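PDB 5CO1: protocadherin-19 isoform 1 from Danio rerio, which mediates calcium-dependent homophilic cell adhesion, robustly when in complex with the cadherin cdh2, and is needed for early neurulation in the anterior neural plate. Local coordinates for residues 2-6 with 82-86; 7-13 with 96-100. All coordinates share one frame. Residue numbers count along the deposited sequence, not the author numbering.

In the fold
The chain starts at the membrane-distal end of the first of the two cadherin repeats in this fragment (EC3 and EC4). Residues 2-6 cross one end of the beta-sandwich and pack on strand 77-86 in interaction 1; residues 7-13 run on as an edge strand paired with strand 94-103 in interaction 2. Interaction 1 closes a loop of 75 residues and interaction 2 one of 82, and the two cross rather than nest, since their segments alternate. Strands 77-86 and 94-103 are neighbours in one sheet, where Val82 O lies 2.9 Å from Cys96 N. Phe4 bridges the contacts, its CD1 3.7 Å from Cys96 SG. Together they fix the N-terminal segment to the repeat's last two strands.

Interaction 1: 2-6 with 82-86; sequences PVFDE and VQAKD
Residues 2-4 are extended and the chain turns at Asp5 (phi/psi -56/-44) before Glu6 extends again; this N-terminal segment lies over the end of strand 77-86, whose residues 82-86 are in beta conformation, in the beta-sandwich of EC3, the first of this fragment's two cadherin repeats. The backbones stay apart, nearest at Pro2 and Ala84 with 6.5 Å between their CA atoms; packing buries 247 Å². Phe4, chi1 m (-75°) and chi2 -79°, points its ring at the strand: CZ lies 3.7 Å from Ala84 CB and 4.2 Å from Val82 CG1, while Gln83 C meets the ring edge 3.8 Å from CZ. Val82 and Ala84 point toward the N-terminal segment, Gln83 and Lys85 away. The buried ring also touches Cys96 of strand 94-103, and Phe4's side chain lies about 8 Å from a bound calcium ion. The Val3 backbone hydrogen-bonds to Ala28, that of Asp5 to Asn27. Pro2 places CG 3.4 Å from Ala84 O and CD 3.9 Å from OD1 of the poorly ordered Asp86.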
loop_
_atom_site.group_PDB
_atom_site.type_symbol
_atom_site.label_atom_id
_atom_site.label_comp_id
_atom_site.label_asym_id
_atom_site.label_seq_id
_atom_site.Cartn_x
_atom_site.Cartn_y
_atom_site.Cartn_z
ATOM N N PRO A 2 26.018 0.417 31.424
ATOM C CA PRO A 2 24.624 0.724 31.151
ATOM C C PRO A 2 23.759 -0.511 30.947
ATOM O O PRO A 2 24.271 -1.609 30.743
ATOM C CB PRO A 2 24.690 1.541 29.857
ATOM C CG PRO A 2 26.009 1.210 29.247
ATOM C CD PRO A 2 26.913 1.006 30.415
ATOM N N VAL A 3 22.454 -0.322 31.103
ATOM C CA VAL A 3 21.465 -1.376 30.939
ATOM C C VAL A 3 20.221 -0.665 30.454
ATOM O O VAL A 3 19.781 0.246 31.119
ATOM C CB VAL A 3 21.105 -2.035 32.276
ATOM C CG1 VAL A 3 20.100 -3.142 32.068
ATOM C CG2 VAL A 3 22.337 -2.573 32.985
ATOM N N PHE A 4 19.702 -1.035 29.282
ATOM C CA PHE A 4 18.458 -0.490 28.765
ATOM C C PHE A 4 17.280 -0.924 29.644
ATOM O O PHE A 4 17.278 -2.032 30.187
ATOM C CB PHE A 4 18.227 -0.928 27.310
ATOM C CG PHE A 4 19.089 -0.206 26.313
ATOM C CD1 PHE A 4 18.765 1.082 25.894
ATOM C CD2 PHE A 4 20.266 -0.781 25.842
ATOM C CE1 PHE A 4 19.598 1.788 25.029
ATOM C CE2 PHE A 4 21.098 -0.087 24.962
ATOM C CZ PHE A 4 20.748 1.187 24.533
ATOM N N ASP A 5 16.303 -0.030 29.824
ATOM C CA ASP A 5 15.197 -0.288 30.745
ATOM C C ASP A 5 14.543 -1.585 30.345
ATOM O O ASP A 5 14.250 -2.425 31.175
ATOM C CB ASP A 5 14.163 0.861 30.766
ATOM C CG ASP A 5 14.707 2.177 31.413
ATOM O OD1 ASP A 5 15.569 2.112 32.302
ATOM O OD2 ASP A 5 14.245 3.292 31.062
ATOM N N GLU A 6 14.339 -1.762 29.056
ATOM C CA GLU A 6 13.808 -3.008 28.534
ATOM C C GLU A 6 14.819 -3.553 27.555
ATOM O O GLU A 6 15.611 -2.792 27.015
ATOM C CB GLU A 6 12.464 -2.760 27.839
ATOM C CG GLU A 6 11.307 -2.481 28.792
ATOM C CD GLU A 6 11.020 -3.651 29.731
ATOM O OE1 GLU A 6 11.612 -3.678 30.827
ATOM O OE2 GLU A 6 10.255 -4.577 29.363
ATOM N N VAL A 82 20.269 -1.441 19.024
ATOM C CA VAL A 82 20.829 -0.249 19.595
ATOM C C VAL A 82 21.799 -0.636 20.696
ATOM O O VAL A 82 21.518 -1.530 21.486
ATOM C CB VAL A 82 19.714 0.647 20.135
ATOM C CG1 VAL A 82 20.264 2.029 20.448
ATOM C CG2 VAL A 82 18.607 0.782 19.109
ATOM N N GLN A 83 22.950 0.017 20.744
ATOM C CA GLN A 83 23.801 -0.114 21.924
ATOM C C GLN A 83 24.093 1.178 22.693
ATOM O O GLN A 83 23.898 2.305 22.201
ATOM C CB GLN A 83 25.102 -0.811 21.572
ATOM C CG GLN A 83 26.074 0.005 20.729
ATOM C CD GLN A 83 27.482 -0.568 20.774
ATOM O OE1 GLN A 83 27.686 -1.775 20.567
ATOM N NE2 GLN A 83 28.449 0.271 21.128
ATOM N N ALA A 84 24.572 0.975 23.913
ATOM C CA ALA A 84 25.042 2.049 24.778
ATOM C C ALA A 84 26.391 1.691 25.395
ATOM O O ALA A 84 26.569 0.616 25.965
ATOM C CB ALA A 84 24.036 2.298 25.872
ATOM N N LYS A 85 27.348 2.587 25.234
ATOM C CA LYS A 85 28.735 2.325 25.593
ATOM C C LYS A 85 29.264 3.613 26.185
ATOM O O LYS A 85 29.148 4.677 25.562
ATOM C CB LYS A 85 29.526 1.958 24.344
ATOM C CG LYS A 85 30.902 1.394 24.620
ATOM C CD LYS A 85 31.688 1.201 23.329
ATOM C CE LYS A 85 33.063 0.599 23.585
ATOM N NZ LYS A 85 33.892 1.465 24.469
ATOM N N ASP A 86 29.746 3.553 27.422
ATOM C CA ASP A 86 30.499 4.687 27.964
ATOM C C ASP A 86 31.825 4.835 27.228
ATOM O O ASP A 86 32.423 3.848 26.778
ATOM C CB ASP A 86 30.701 4.617 29.495
ATOM C CG ASP A 86 30.969 3.209 30.003
ATOM O OD1 ASP A 86 30.468 2.222 29.380
ATOM O OD2 ASP A 86 31.612 3.092 31.075
#

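Interaction 2: 7-13 with 96-100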
loop_
_atom_site.group_PDB
_atom_site.type_symbol
_atom_site.label_atom_id
_atom_site.label_comp_id
_atom_site.label_asym_id
_atom_site.label_seq_id
_atom_site.Cartn_x
_atom_site.Cartn_y
_atom_site.Cartn_z
ATOM N N PRO A 7 14.863 -4.880 27.395
ATOM C CA PRO A 7 15.648 -5.567 26.328
ATOM C C PRO A 7 15.126 -5.370 24.878
ATOM O O PRO A 7 15.913 -5.445 23.942
ATOM C CB PRO A 7 15.533 -7.062 26.711
ATOM C CG PRO A 7 14.321 -7.161 27.596
ATOM C CD PRO A 7 14.169 -5.832 28.292
ATOM N N VAL A 8 13.803 -5.319 24.715
ATOM C CA VAL A 8 13.146 -5.116 23.428
ATOM C C VAL A 8 12.008 -4.078 23.547
ATOM O O VAL A 8 11.214 -4.145 24.457
ATOM C CB VAL A 8 12.507 -6.430 22.947
ATOM C CG1 VAL A 8 11.708 -6.213 21.666
ATOM C CG2 VAL A 8 13.573 -7.493 22.742
ATOM N N TYR A 9 11.901 -3.168 22.585
ATOM C CA TYR A 9 10.893 -2.120 22.611
ATOM C C TYR A 9 10.148 -2.219 21.297
ATOM O O TYR A 9 10.750 -2.580 20.299
ATOM C CB TYR A 9 11.544 -0.737 22.685
ATOM C CG TYR A 9 12.460 -0.498 23.867
ATOM C CD1 TYR A 9 13.833 -0.740 23.768
ATOM C CD2 TYR A 9 11.995 0.105 25.020
ATOM C CE1 TYR A 9 14.700 -0.436 24.806
ATOM C CE2 TYR A 9 12.850 0.407 26.063
ATOM C CZ TYR A 9 14.202 0.138 25.952
ATOM O OH TYR A 9 15.059 0.443 26.991
ATOM N N THR A 10 8.827 -2.000 21.314
ATOM C CA THR A 10 8.032 -1.976 20.078
ATOM C C THR A 10 7.149 -0.747 19.990
ATOM O O THR A 10 6.499 -0.372 20.922
ATOM C CB THR A 10 7.181 -3.254 19.871
ATOM O OG1 THR A 10 6.111 -3.289 20.810
ATOM C CG2 THR A 10 8.016 -4.523 20.036
ATOM N N VAL A 11 7.225 -0.056 18.875
ATOM C CA VAL A 11 6.642 1.267 18.766
ATOM C C VAL A 11 5.887 1.273 17.471
ATOM O O VAL A 11 6.261 0.569 16.540
ATOM C CB VAL A 11 7.693 2.408 18.753
ATOM C CG1 VAL A 11 8.100 2.760 20.170
ATOM C CG2 VAL A 11 8.919 1.966 18.006
ATOM N N ASN A 12 4.742 1.944 17.495
ATOM C CA ASN A 12 3.973 2.162 16.316
ATOM C C ASN A 12 4.268 3.528 15.750
ATOM O O ASN A 12 4.300 4.516 16.482
ATOM C CB ASN A 12 2.519 2.051 16.678
ATOM C CG ASN A 12 2.128 0.636 17.022
ATOM O OD1 ASN A 12 2.544 -0.302 16.358
ATOM N ND2 ASN A 12 1.343 0.473 18.075
ATOM N N VAL A 13 4.371 3.591 14.423
ATOM C CA VAL A 13 4.558 4.842 13.774
ATOM C C VAL A 13 3.805 4.904 12.487
ATOM O O VAL A 13 3.905 3.999 11.696
ATOM C CB VAL A 13 6.009 5.076 13.460
ATOM C CG1 VAL A 13 6.147 6.370 12.699
ATOM C CG2 VAL A 13 6.781 5.179 14.749
ATOM N N CYS A 96 19.914 -3.289 23.067
ATOM C CA CYS A 96 18.496 -3.598 23.023
ATOM C C CYS A 96 18.054 -3.694 21.588
ATOM O O CYS A 96 18.811 -3.401 20.658
ATOM C CB CYS A 96 17.674 -2.516 23.742
ATOM S SG CYS A 96 17.715 -0.859 22.979
ATOM N N LYS A 97 16.823 -4.130 21.411
ATOM C CA LYS A 97 16.229 -4.201 20.106
ATOM C C LYS A 97 15.079 -3.198 20.085
ATOM O O LYS A 97 14.355 -3.038 21.075
ATOM C CB LYS A 97 15.725 -5.618 19.863
ATOM C CG LYS A 97 15.181 -5.869 18.467
ATOM C CD LYS A 97 14.823 -7.345 18.234
ATOM C CE LYS A 97 15.995 -8.297 18.490
ATOM N NZ LYS A 97 17.233 -7.919 17.741
ATOM N N VAL A 98 14.968 -2.450 18.996
ATOM C CA VAL A 98 13.802 -1.575 18.790
ATOM C C VAL A 98 13.068 -1.962 17.514
ATOM O O VAL A 98 13.652 -1.921 16.422
ATOM C CB VAL A 98 14.208 -0.099 18.699
ATOM C CG1 VAL A 98 12.970 0.762 18.587
ATOM C CG2 VAL A 98 15.014 0.286 19.930
ATOM N N ILE A 99 11.832 -2.422 17.685
ATOM C CA ILE A 99 11.000 -2.820 16.586
ATOM C C ILE A 99 9.995 -1.710 16.255
ATOM O O ILE A 99 9.207 -1.299 17.093
ATOM C CB ILE A 99 10.252 -4.107 16.915
ATOM C CG1 ILE A 99 11.233 -5.262 17.077
ATOM C CG2 ILE A 99 9.246 -4.458 15.827
ATOM C CD1 ILE A 99 10.718 -6.311 18.053
ATOM N N VAL A 100 10.087 -1.185 15.038
ATOM C CA VAL A 100 9.194 -0.142 14.569
ATOM C C VAL A 100 8.178 -0.685 13.570
ATOM O O VAL A 100 8.548 -1.118 12.480
ATOM C CB VAL A 100 9.998 0.984 13.918
ATOM C CG1 VAL A 100 9.086 1.928 13.159
ATOM C CG2 VAL A 100 10.773 1.724 14.997
#
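Four backbone hydrogen bonds join these strands in parallel: Lys97 N to Pro7 O (3.0 Å), Tyr9 N to Lys97 O (2.9 Å), Ile99 N to Tyr9 O (2.8 Å) and Val11 N to Ile99 O (2.9 Å). CA-H...O contacts, such as Thr10 CA to Ile99 O at 3.3 Å, fill in between. The axes approach to 4.7 Å at 17°. Apolar contacts fall on both faces. On that of Tyr9, Val11, Val98 and Val100, which packs on strand 22-25, Val11 CG2 meets Val100 CG2 at 3.5 Å and Tyr9 CD1 meets Val98 CG2 at 4.1 Å. On that of Val8, Thr10 and Ile99, Val8 CG1 touches Ile99 CD1 at 3.7 Å. Cys96 SG makes a sulfur-aromatic contact at the edge of the Tyr9 ring, 4.8 Å from its centroid. Tyr9 OH hydrogen-bonds to Glu6 N, and Lys97 NZ forms a salt bridge with Asp81. Backbone bonding sets the register of this parallel edge pairing, characteristic of the Greek-key cadherin repeat, while Tyr9 and Val11 turn toward strand 22-25 of the sandwich.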